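PDB 5M41: nigritoxine from Vibrio nigripulchritudo, which acts as a bacterial toxin against crustaceans and insects. Local coordinates for residues Tyr275-Ala280 with Gln442-Phe447; Lys350-Val355 with Arg436-Ala441. All blocks are in the same frame, centred on the assembly; numbering follows the deposited sequence. Where two conformers were deposited one is given.

Interaction 1 (Tyr275-Ala280 with Gln442-Phe447)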
# COMPACT_ATOMS: atom_id res chain seq x y z
N TYR A 275 10.42 -6.94 0.91
CA TYR A 275 11.44 -6.01 0.42
C TYR A 275 11.87 -4.92 1.40
O TYR A 275 11.09 -4.50 2.25
CB TYR A 275 10.97 -5.36 -0.89
CG TYR A 275 10.82 -6.35 -2.02
CD1 TYR A 275 11.95 -6.91 -2.63
CD2 TYR A 275 9.56 -6.74 -2.47
CE1 TYR A 275 11.82 -7.83 -3.65
CE2 TYR A 275 9.42 -7.67 -3.50
CZ TYR A 275 10.55 -8.21 -4.08
OH TYR A 275 10.44 -9.11 -5.10
N SER A 276 13.13 -4.50 1.27
CA SER A 276 13.62 -3.29 1.94
C SER A 276 13.66 -2.14 0.93
O SER A 276 13.58 -2.37 -0.28
CB SER A 276 15.01 -3.51 2.53
OG SER A 276 16.01 -3.39 1.53
N GLN A 277 13.82 -0.93 1.44
CA GLN A 277 13.79 0.28 0.62
C GLN A 277 14.87 0.35 -0.46
O GLN A 277 14.61 0.84 -1.56
CB GLN A 277 13.80 1.53 1.49
CG GLN A 277 12.48 1.81 2.19
CD GLN A 277 12.62 2.82 3.31
OE1 GLN A 277 12.22 2.56 4.45
NE2 GLN A 277 13.21 3.98 3.01
N GLU A 278 16.08 -0.12 -0.16
CA GLU A 278 17.15 -0.09 -1.17
C GLU A 278 16.88 -1.07 -2.32
O GLU A 278 17.01 -0.70 -3.49
CB GLU A 278 18.54 -0.33 -0.56
CG GLU A 278 19.67 0.09 -1.50
CD GLU A 278 21.06 -0.12 -0.91
OE1 GLU A 278 21.27 0.23 0.27
OE2 GLU A 278 21.94 -0.63 -1.64
N GLN A 279 16.49 -2.30 -1.97
CA GLN A 279 16.07 -3.32 -2.94
C GLN A 279 14.92 -2.82 -3.82
O GLN A 279 15.00 -2.92 -5.05
CB GLN A 279 15.64 -4.61 -2.22
CG GLN A 279 16.70 -5.21 -1.30
CD GLN A 279 16.14 -6.30 -0.41
OE1 GLN A 279 15.22 -6.08 0.38
NE2 GLN A 279 16.70 -7.50 -0.53
N ALA A 280 13.87 -2.26 -3.21
CA ALA A 280 12.75 -1.69 -3.96
C ALA A 280 13.20 -0.59 -4.93
O ALA A 280 13.03 -0.72 -6.15
CB ALA A 280 11.67 -1.17 -3.01
N GLN A 442 4.73 2.42 -2.99
CA GLN A 442 4.73 3.39 -1.86
C GLN A 442 6.10 3.45 -1.17
O GLN A 442 6.28 3.01 -0.04
CB GLN A 442 3.60 3.06 -0.88
CG GLN A 442 2.25 3.14 -1.59
CD GLN A 442 1.05 2.86 -0.72
OE1 GLN A 442 1.05 3.14 0.49
NE2 GLN A 442 -0.00 2.35 -1.34
N THR A 443 7.09 3.95 -1.91
CA THR A 443 8.44 4.06 -1.41
C THR A 443 8.64 5.40 -0.69
O THR A 443 7.74 6.27 -0.63
CB THR A 443 9.44 4.02 -2.58
OG1 THR A 443 9.12 5.09 -3.47
CG2 THR A 443 9.38 2.66 -3.35
N LYS A 444 9.84 5.55 -0.14
CA LYS A 444 10.31 6.81 0.43
C LYS A 444 10.12 7.96 -0.55
O LYS A 444 9.50 8.96 -0.21
CB LYS A 444 11.78 6.67 0.81
CG LYS A 444 12.34 7.79 1.70
CD LYS A 444 13.86 7.81 1.61
CE LYS A 444 14.51 8.27 2.91
NZ LYS A 444 13.86 9.50 3.46
N SER A 445 10.61 7.82 -1.77
CA SER A 445 10.58 8.94 -2.70
C SER A 445 9.14 9.25 -3.17
O SER A 445 8.79 10.42 -3.36
CB SER A 445 11.51 8.69 -3.87
OG SER A 445 11.17 7.46 -4.48
N PHE A 446 8.32 8.21 -3.31
CA PHE A 446 6.90 8.35 -3.64
C PHE A 446 6.24 9.39 -2.73
O PHE A 446 5.56 10.30 -3.21
CB PHE A 446 6.24 6.96 -3.52
CG PHE A 446 4.74 6.96 -3.63
CD1 PHE A 446 4.12 6.67 -4.86
CD2 PHE A 446 3.94 7.16 -2.50
CE1 PHE A 446 2.73 6.63 -4.97
CE2 PHE A 446 2.55 7.11 -2.60
CZ PHE A 446 1.94 6.85 -3.84
N PHE A 447 6.44 9.26 -1.41
CA PHE A 447 5.89 10.22 -0.45
C PHE A 447 6.55 11.62 -0.53
O PHE A 447 5.87 12.62 -0.32
CB PHE A 447 5.91 9.66 0.98
CG PHE A 447 4.93 8.53 1.18
CD1 PHE A 447 3.59 8.79 1.31
CD2 PHE A 447 5.37 7.21 1.15
CE1 PHE A 447 2.67 7.75 1.44
CE2 PHE A 447 4.47 6.16 1.26
CZ PHE A 447 3.12 6.43 1.42

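Interaction 2 (Lys350-Val355 with Arg436-Ala441)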
# COMPACT_ATOMS: atom_id res chain seq x y z
N LYS A 350 8.92 -0.85 -18.00
CA LYS A 350 9.28 -1.87 -18.99
C LYS A 350 10.66 -2.49 -18.74
O LYS A 350 10.91 -3.64 -19.12
CB LYS A 350 9.14 -1.30 -20.42
CG LYS A 350 7.71 -1.46 -20.96
CD LYS A 350 7.05 -0.13 -21.32
CE LYS A 350 5.53 -0.27 -21.30
NZ LYS A 350 4.80 1.03 -21.39
N ASN A 351 11.53 -1.74 -18.06
CA ASN A 351 12.78 -2.26 -17.52
C ASN A 351 12.68 -3.38 -16.46
O ASN A 351 13.66 -4.10 -16.22
CB ASN A 351 13.57 -1.10 -16.92
CG ASN A 351 15.05 -1.22 -17.17
OD1 ASN A 351 15.47 -1.66 -18.24
ND2 ASN A 351 15.86 -0.81 -16.19
N LEU A 352 11.51 -3.53 -15.83
CA LEU A 352 11.33 -4.48 -14.73
C LEU A 352 11.47 -5.95 -15.15
O LEU A 352 12.05 -6.74 -14.43
CB LEU A 352 9.95 -4.28 -14.08
CG LEU A 352 9.56 -5.17 -12.90
CD1 LEU A 352 10.46 -4.88 -11.72
CD2 LEU A 352 8.10 -4.97 -12.50
N GLY A 353 10.92 -6.29 -16.32
CA GLY A 353 10.80 -7.68 -16.77
C GLY A 353 9.36 -7.95 -17.21
O GLY A 353 8.61 -7.01 -17.46
N GLN A 354 8.98 -9.22 -17.32
CA GLN A 354 7.59 -9.58 -17.59
C GLN A 354 6.74 -9.46 -16.34
O GLN A 354 7.11 -10.00 -15.30
CB GLN A 354 7.50 -11.04 -17.98
CG GLN A 354 7.47 -11.35 -19.44
CD GLN A 354 7.54 -12.84 -19.63
OE1 GLN A 354 8.30 -13.31 -20.47
NE2 GLN A 354 6.79 -13.60 -18.82
N VAL A 355 5.60 -8.80 -16.44
CA VAL A 355 4.60 -8.90 -15.39
C VAL A 355 3.91 -10.25 -15.56
O VAL A 355 3.40 -10.57 -16.65
CB VAL A 355 3.57 -7.75 -15.45
CG1 VAL A 355 2.43 -8.00 -14.44
CG2 VAL A 355 4.25 -6.42 -15.12
N ARG A 436 9.11 -13.22 -8.84
CA ARG A 436 9.13 -12.56 -7.53
C ARG A 436 7.92 -11.63 -7.39
O ARG A 436 7.46 -11.09 -8.38
CB ARG A 436 10.40 -11.70 -7.38
CG ARG A 436 11.72 -12.41 -7.64
CD ARG A 436 12.90 -11.55 -7.22
NE ARG A 436 13.99 -12.35 -6.66
CZ ARG A 436 15.08 -11.85 -6.11
NH1 ARG A 436 15.25 -10.53 -6.04
NH2 ARG A 436 16.01 -12.66 -5.63
N PRO A 437 7.45 -11.40 -6.16
CA PRO A 437 6.43 -10.38 -6.02
C PRO A 437 6.92 -8.98 -6.43
O PRO A 437 8.08 -8.63 -6.23
CB PRO A 437 6.07 -10.43 -4.53
CG PRO A 437 7.22 -11.13 -3.88
CD PRO A 437 7.67 -12.14 -4.90
N ILE A 438 6.04 -8.18 -7.03
CA ILE A 438 6.38 -6.80 -7.33
C ILE A 438 6.40 -5.97 -6.04
O ILE A 438 5.47 -6.03 -5.25
CB ILE A 438 5.44 -6.15 -8.39
CG1 ILE A 438 5.14 -7.15 -9.53
CG2 ILE A 438 6.11 -4.87 -8.93
CD1 ILE A 438 4.38 -6.56 -10.72
N PRO A 439 7.49 -5.21 -5.82
CA PRO A 439 7.56 -4.30 -4.68
C PRO A 439 6.45 -3.24 -4.73
O PRO A 439 5.92 -2.93 -5.81
CB PRO A 439 8.94 -3.61 -4.84
CG PRO A 439 9.73 -4.55 -5.68
CD PRO A 439 8.74 -5.23 -6.60
N THR A 440 6.11 -2.70 -3.58
CA THR A 440 5.14 -1.63 -3.51
C THR A 440 5.67 -0.37 -4.20
O THR A 440 6.87 -0.13 -4.26
CB THR A 440 4.72 -1.31 -2.07
OG1 THR A 440 3.72 -0.29 -2.10
CG2 THR A 440 5.93 -0.86 -1.22
N ALA A 441 4.76 0.40 -4.77
CA ALA A 441 5.12 1.69 -5.30
C ALA A 441 5.27 2.71 -4.18
O ALA A 441 5.87 3.76 -4.40
CB ALA A 441 4.08 2.16 -6.29

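Interaction 1 (Tyr275-Ala280 with Gln442-Phe447)
Gln277 and Lys444 meet at the surface, where two helices begin near each other, and their side chains cross at about a right angle. The amide end of Gln277 lies against the aliphatic part of the lysine, with Gln277 NE2 3.8 Å from Lys444 CB and 4.1 Å from Lys444 CG. Gln277 extends its chain beyond CG to make this reach, although it is poorly ordered. Lys444 starts with CG anti to its backbone N (chi1 -167°), then bends at its third and fourth torsions, which leads the ammonium group away from the contact. Deeper in, Ala280 CB and Thr443 CG2 just touch at 4.5 Å.

Both segments are helix starts with N-caps, Ser276 before helix 277-283 and Thr443 before helix 444-457. With chi1 at 58°, Thr443 turns its OG1 to the first turn of its helix, where it accepts from Phe446 N at 3.2 Å with an angle of 162° at the hydrogen. In the first helix Gln279 folds back instead: its OE1 takes Ser276 N at 2.8 Å in the carbonyl plane, and Ser276 OG at 3.0 Å from above that plane. Glu281, one turn on from Gln277, touches Thr443 and Lys444 and hydrogen-bonds to Ser445 OG.

Interaction 2 (Lys350-Val355 with Arg436-Ala441)
Ile438 faces two apolar residues of the 350-355 segment, and each of its branches takes one of them. Its CG2 meets Leu352 CD2 at 4.1 Å, the two side chains crossing at a slant, while the longer branch carries Ile438 CD1 to 4.4 Å from Val355 CG2. The torsions split the branches: CG1, anti to the carbonyl carbon (chi1 -42°), continues extended to CD1 (chi2 -172°) on the Val355 side, while CG2, anti to the backbone N, goes to Leu352. Leu352, with CG anti to its own backbone N, presents CD2 to Ile438. No hydrogen bond joins the segments.

The next shell closes around these methyl groups. Tyr428 of strand 427-429 touches both Leu352 and Ile438, Ile283 of helix 277-283 lies on Leu352, and Val328 lies on Val355. The backbone bonds that position these residues pair Gln354 with Arg429 and Arg436 with Tyr428, and Ile438 with Pro426 one residue past the assigned strands. The first two belong to a three-stranded antiparallel sheet with 427-429 at its centre, and the apolar contact links Val355 in outer strand 354-357, and Leu352 shortly before it, to the residue just past outer strand 435-437.

In the fold
Interactions 1 and 2 illustrate how neighbouring contacts in one fold differ with depth. Their centres lie 13 Å apart, and 436-441 runs into 442-447, so strand 435-437 leads into helix 444-457 through both. Interaction 1 is a surface contact between helix starts, an amide against aliphatic carbon plus a light methyl contact, with Gln277 poorly ordered; interaction 2 is buried and wholly apolar, made by branched side chains at or near the ends of two sheet strands. Tyr275 bridges them: its hydroxyl probably hydrogen-bonds to Pro437 O, and its ring packs on Pro439. Helix 277-283 serves both, through its first turn in interaction 1 and through Ile283 beside interaction 2. Along the chain, interaction 1 encloses interaction 2.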